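Local coordinates for biofilm-surface layer protein A (Bacillus subtilis, PDB 4BHU), which self-assembles into a stable, water-repellent layer on the surface of biofilms and may help the biofilm matrix assemble, at residues 38-43 and 76-81; 103-108 and 118-123. The protein carries 1 engineered substitution. All coordinates share one frame; numbering follows the deposited sequence.

Contact 1 of 2, residues 38-43 and 76-81; sequences GVMEFT and PLALDL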
loop_
_atom_site.group_PDB
_atom_site.type_symbol
_atom_site.label_atom_id
_atom_site.label_comp_id
_atom_site.label_asym_id
_atom_site.label_seq_id
_atom_site.Cartn_x
_atom_site.Cartn_y
_atom_site.Cartn_z
ATOM N N GLY C 38 -12.527 9.496 10.511
ATOM C CA GLY C 38 -13.538 10.147 11.311
ATOM C C GLY C 38 -13.736 9.500 12.674
ATOM O O GLY C 38 -12.815 8.922 13.224
ATOM N N VAL C 39 -14.973 9.550 13.176
ATOM C CA VAL C 39 -15.260 9.179 14.558
ATOM C C VAL C 39 -15.261 7.674 14.808
ATOM O O VAL C 39 -15.910 6.925 14.080
ATOM C CB VAL C 39 -16.642 9.722 15.001
ATOM C CG1 VAL C 39 -16.963 9.232 16.393
ATOM C CG2 VAL C 39 -16.697 11.252 14.920
HETATM N N MSE C 40 -14.525 7.247 15.840
HETATM C CA MSE C 40 -14.628 5.909 16.405
HETATM C C MSE C 40 -14.993 6.082 17.877
HETATM O O MSE C 40 -14.563 7.033 18.511
HETATM C CB MSE C 40 -13.299 5.168 16.345
HETATM C CG MSE C 40 -12.540 5.401 15.080
HETATM SE SE MSE C 40 -12.813 3.811 14.025
HETATM C CE MSE C 40 -12.118 4.342 12.211
ATOM N N GLU C 41 -15.771 5.163 18.422
ATOM C CA GLU C 41 -16.314 5.355 19.767
ATOM C C GLU C 41 -16.307 4.060 20.583
ATOM O O GLU C 41 -16.778 3.036 20.104
ATOM C CB GLU C 41 -17.734 5.898 19.588
ATOM C CG GLU C 41 -18.586 6.075 20.790
ATOM C CD GLU C 41 -19.966 6.623 20.400
ATOM O OE1 GLU C 41 -19.998 7.747 19.870
ATOM O OE2 GLU C 41 -20.994 5.927 20.603
ATOM N N PHE C 42 -15.802 4.129 21.814
ATOM C CA PHE C 42 -15.887 3.037 22.776
ATOM C C PHE C 42 -17.048 3.295 23.742
ATOM O O PHE C 42 -17.293 4.434 24.122
ATOM C CB PHE C 42 -14.609 2.941 23.646
ATOM C CG PHE C 42 -13.361 2.495 22.924
ATOM C CD1 PHE C 42 -12.636 3.377 22.148
ATOM C CD2 PHE C 42 -12.887 1.200 23.078
ATOM C CE1 PHE C 42 -11.459 2.971 21.515
ATOM C CE2 PHE C 42 -11.723 0.778 22.458
ATOM C CZ PHE C 42 -10.994 1.672 21.689
ATOM N N THR C 43 -17.732 2.225 24.139
ATOM C CA THR C 43 -18.826 2.282 25.119
ATOM C C THR C 43 -18.479 1.334 26.258
ATOM O O THR C 43 -18.164 0.172 26.017
ATOM C CB THR C 43 -20.163 1.812 24.520
ATOM O OG1 THR C 43 -20.457 2.560 23.343
ATOM C CG2 THR C 43 -21.320 1.996 25.525
ATOM N N PRO C 76 -12.188 11.361 17.733
ATOM C CA PRO C 76 -12.980 12.080 16.718
ATOM C C PRO C 76 -12.423 12.059 15.284
ATOM O O PRO C 76 -13.199 12.133 14.333
ATOM C CB PRO C 76 -13.044 13.506 17.267
ATOM C CG PRO C 76 -11.906 13.616 18.193
ATOM C CD PRO C 76 -11.661 12.262 18.766
ATOM N N LEU C 77 -11.118 11.909 15.125
ATOM C CA LEU C 77 -10.517 11.896 13.772
ATOM C C LEU C 77 -9.536 10.731 13.675
ATOM O O LEU C 77 -8.319 10.917 13.534
ATOM C CB LEU C 77 -9.838 13.244 13.473
ATOM C CG LEU C 77 -10.751 14.440 13.202
ATOM C CD1 LEU C 77 -9.960 15.774 13.101
ATOM C CD2 LEU C 77 -11.585 14.192 11.947
ATOM N N ALA C 78 -10.090 9.518 13.786
ATOM C CA ALA C 78 -9.357 8.288 13.614
ATOM C C ALA C 78 -9.080 8.078 12.134
ATOM O O ALA C 78 -9.807 8.590 11.277
ATOM C CB ALA C 78 -10.135 7.125 14.130
ATOM N N LEU C 79 -8.039 7.302 11.865
ATOM C CA LEU C 79 -7.659 6.927 10.502
ATOM C C LEU C 79 -7.418 5.419 10.499
ATOM O O LEU C 79 -6.848 4.867 11.455
ATOM C CB LEU C 79 -6.408 7.686 10.082
ATOM C CG LEU C 79 -5.871 7.470 8.649
ATOM C CD1 LEU C 79 -6.885 7.963 7.648
ATOM C CD2 LEU C 79 -4.550 8.232 8.529
ATOM N N ASP C 80 -7.883 4.753 9.443
ATOM C CA ASP C 80 -7.631 3.349 9.238
ATOM C C ASP C 80 -7.308 3.172 7.764
ATOM O O ASP C 80 -7.882 3.862 6.907
ATOM C CB ASP C 80 -8.875 2.496 9.591
ATOM C CG ASP C 80 -8.564 1.004 9.704
ATOM O OD1 ASP C 80 -7.398 0.636 9.914
ATOM O OD2 ASP C 80 -9.511 0.167 9.623
ATOM N N LEU C 81 -6.423 2.228 7.501
ATOM C CA LEU C 81 -5.984 1.862 6.150
ATOM C C LEU C 81 -5.606 0.379 6.169
ATOM O O LEU C 81 -4.787 -0.055 6.984
ATOM C CB LEU C 81 -4.783 2.715 5.747
ATOM C CG LEU C 81 -4.154 2.353 4.389
ATOM C CD1 LEU C 81 -5.100 2.681 3.279
ATOM C CD2 LEU C 81 -2.808 3.067 4.189
#

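Contact 2 of 2, residues 103-108 and 118-123; sequences TFRAEN and YAEASI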
loop_
_atom_site.group_PDB
_atom_site.type_symbol
_atom_site.label_atom_id
_atom_site.label_comp_id
_atom_site.label_asym_id
_atom_site.label_seq_id
_atom_site.Cartn_x
_atom_site.Cartn_y
_atom_site.Cartn_z
ATOM N N THR C 103 -19.181 -6.401 29.525
ATOM C CA THR C 103 -19.051 -6.347 28.056
ATOM C C THR C 103 -18.804 -4.927 27.582
ATOM O O THR C 103 -19.519 -4.019 27.976
ATOM C CB THR C 103 -20.317 -6.946 27.400
ATOM O OG1 THR C 103 -20.375 -8.317 27.760
ATOM C CG2 THR C 103 -20.277 -6.898 25.867
ATOM N N PHE C 104 -17.739 -4.753 26.786
ATOM C CA PHE C 104 -17.357 -3.457 26.202
ATOM C C PHE C 104 -17.684 -3.468 24.720
ATOM O O PHE C 104 -17.720 -4.526 24.111
ATOM C CB PHE C 104 -15.854 -3.198 26.404
ATOM C CG PHE C 104 -15.425 -3.234 27.854
ATOM C CD1 PHE C 104 -15.222 -4.422 28.497
ATOM C CD2 PHE C 104 -15.221 -2.056 28.555
ATOM C CE1 PHE C 104 -14.852 -4.463 29.845
ATOM C CE2 PHE C 104 -14.837 -2.080 29.895
ATOM C CZ PHE C 104 -14.662 -3.294 30.540
ATOM N N ARG C 105 -17.945 -2.296 24.162
ATOM C CA ARG C 105 -18.211 -2.164 22.744
ATOM C C ARG C 105 -17.338 -1.092 22.113
ATOM O O ARG C 105 -16.987 -0.114 22.753
ATOM C CB ARG C 105 -19.644 -1.743 22.567
ATOM C CG ARG C 105 -20.199 -1.863 21.183
ATOM C CD ARG C 105 -21.524 -2.651 21.341
ATOM N NE ARG C 105 -22.640 -1.781 21.127
ATOM C CZ ARG C 105 -23.916 -2.141 21.167
ATOM N NH1 ARG C 105 -24.300 -3.375 21.486
ATOM N NH2 ARG C 105 -24.808 -1.221 20.902
ATOM N N ALA C 106 -17.018 -1.276 20.839
ATOM C CA ALA C 106 -16.347 -0.244 20.071
ATOM C C ALA C 106 -16.968 -0.220 18.696
ATOM O O ALA C 106 -17.275 -1.289 18.138
ATOM C CB ALA C 106 -14.846 -0.520 20.012
ATOM N N GLU C 107 -17.212 0.988 18.192
ATOM C CA GLU C 107 -17.946 1.191 16.963
ATOM C C GLU C 107 -17.328 2.241 16.064
ATOM O O GLU C 107 -16.791 3.238 16.516
ATOM C CB GLU C 107 -19.374 1.621 17.247
ATOM C CG GLU C 107 -20.265 1.434 16.027
ATOM C CD GLU C 107 -21.728 1.709 16.329
ATOM O OE1 GLU C 107 -22.042 1.997 17.508
ATOM O OE2 GLU C 107 -22.537 1.651 15.383
ATOM N N ASN C 108 -17.436 1.975 14.775
ATOM C CA ASN C 108 -16.930 2.831 13.722
ATOM C C ASN C 108 -18.061 3.714 13.224
ATOM O O ASN C 108 -19.024 3.247 12.629
ATOM C CB ASN C 108 -16.392 1.942 12.594
ATOM C CG ASN C 108 -15.733 2.726 11.468
ATOM O OD1 ASN C 108 -15.888 3.940 11.357
ATOM N ND2 ASN C 108 -14.971 2.023 10.637
ATOM N N TYR C 118 -20.400 -2.714 14.950
ATOM C CA TYR C 118 -19.623 -2.655 16.192
ATOM C C TYR C 118 -18.951 -3.978 16.543
ATOM O O TYR C 118 -19.332 -5.040 16.048
ATOM C CB TYR C 118 -20.503 -2.153 17.345
ATOM C CG TYR C 118 -21.637 -3.073 17.727
ATOM C CD1 TYR C 118 -21.394 -4.273 18.379
ATOM C CD2 TYR C 118 -22.960 -2.706 17.499
ATOM C CE1 TYR C 118 -22.459 -5.116 18.769
ATOM C CE2 TYR C 118 -24.018 -3.528 17.875
ATOM C CZ TYR C 118 -23.765 -4.724 18.509
ATOM O OH TYR C 118 -24.825 -5.532 18.880
ATOM N N ALA C 119 -17.923 -3.908 17.390
ATOM C CA ALA C 119 -17.250 -5.081 17.925
ATOM C C ALA C 119 -17.429 -5.098 19.457
ATOM O O ALA C 119 -17.520 -4.041 20.068
ATOM C CB ALA C 119 -15.782 -5.088 17.581
ATOM N N GLU C 120 -17.480 -6.294 20.036
ATOM C CA GLU C 120 -17.647 -6.456 21.488
ATOM C C GLU C 120 -16.669 -7.462 22.051
ATOM O O GLU C 120 -16.166 -8.332 21.339
ATOM C CB GLU C 120 -19.103 -6.857 21.839
ATOM C CG GLU C 120 -20.090 -5.711 21.691
ATOM C CD GLU C 120 -21.492 -6.007 22.258
ATOM O OE1 GLU C 120 -21.879 -7.186 22.336
ATOM O OE2 GLU C 120 -22.199 -5.049 22.599
ATOM N N ALA C 121 -16.395 -7.322 23.352
ATOM C CA ALA C 121 -15.506 -8.218 24.076
ATOM C C ALA C 121 -15.820 -8.102 25.562
ATOM O O ALA C 121 -16.279 -7.066 26.027
ATOM C CB ALA C 121 -14.053 -7.813 23.850
ATOM N N SER C 122 -15.525 -9.137 26.323
ATOM C CA SER C 122 -15.896 -9.113 27.737
ATOM C C SER C 122 -14.724 -9.465 28.639
ATOM O O SER C 122 -13.730 -10.022 28.190
ATOM C CB SER C 122 -17.058 -10.092 27.960
ATOM O OG SER C 122 -16.624 -11.404 27.700
ATOM N N ILE C 123 -14.818 -9.098 29.921
ATOM C CA ILE C 123 -13.845 -9.559 30.903
ATOM C C ILE C 123 -14.672 -10.225 32.019
ATOM O O ILE C 123 -15.852 -9.931 32.175
ATOM C CB ILE C 123 -12.998 -8.424 31.535
ATOM C CG1 ILE C 123 -13.907 -7.436 32.253
ATOM C CG2 ILE C 123 -12.071 -7.698 30.490
ATOM C CD1 ILE C 123 -13.228 -6.262 32.833
HETATM O O HOH W 1 -23.020 -1.015 14.471
#

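Contact 1 of 2, residues 38-43 and 76-81
A single antiparallel hydrogen-bonded pair, G38 with A78, joins two strands where the chain turns corners, at G38 and at P76-L77, at the hydrophobic end of the molecule. Each residue donates to the other: G38 N reaches A78 O at 3.0 Å, nearly straight at 164°, and A78 N reaches G38 O at 2.8 Å with a more bent angle of 142°. The second donor also stands well out of the plane of the carbonyl it meets, so this bond is the less regular of the two. Glycine suits the corner because, at its backbone angles, a CB would be jammed against the carbonyl oxygen of the preceding residue. A78 is small enough for its CB to sit 3.4 Å from G38 O. The selenomethionine M40 lies against A78, an apolar neighbour for the methyl group, although the detail of that approach is doubtful in the model. On V39, CG1 stands anti to the backbone N (chi1 176°), which leaves CG2 beside that nitrogen and 3.7 Å from P76 O.

Segment 76-81 supplies part of the hydrophobic cap of the BslA family's immunoglobulin-like fold. L77 and L79 pack on L111 of a second subunit, while L81 meets I113 of that subunit and L81 of a third; leucines suit such water-shunning surfaces. Between them on the chain, D80 is buried and satisfied: OD2 bonds T33 OG1, and OD1 takes G85 N as well as a weak bond from L81 N at 3.1 Å.

Contact 2 of 2, residues 103-108 and 118-123
A121 O receives F104 N at 2.8 Å, almost straight at 173°, and a CA-H...O contact from T103. It belongs to two neighbouring antiparallel strands of the immunoglobulin-like fold, in which F104 with A121 and A106 with A119 are hydrogen-bonded pairs. In the second, A119 N meets A106 O at 2.8 Å. The side chains of these four residues share one face of the sheet, which F104, A106 and A119 bury in the core; small A119 and A121 let it lie close to L8 and A10 of strand 7-12. The F104 ring turns its edge to I123, CE1 lying 3.8 Å from CD1, and meets the F48 ring with the planes at about 55°.

The face carrying R105 and E120 is polar. Bends at chi2 and chi3 fold R105 so that CD and the guanidinium both lie over one face of the Y118 ring, the flat groups 13° apart and CZ 3.7 Å from the ring centroid: a stacked cation-pi pair with an added CH-pi contact. R105 NH1 probably also makes a salt bridge to E120 OE2, whose modelled place is uncertain. Nearby, a water donates to E107 OE2 at 2.9 Å and accepts from Y118 N at 3.2 Å.

The two contacts lie in series along the chain, contact 1 closing before contact 2 opens, and their centres are about 14 Å apart. They belong to one antiparallel sheet, in which strand 39-43 of contact 1 is the direct neighbour of strand 100-109 of contact 2. Probable backbone hydrogen bonds stitch this seam, T43 N to R105 O and E41 O to E107 N, both 2.8 Å, and M40 packs on N108. Strand 100-109 thus has 39-43 on one edge and 119-125 on its other. Contact 2, touched by no other protein chain of the assembly, builds the sheet that carries the leucine-rich cap at contact 1, where subunits meet, consistent with a role in a hydrophobic layer.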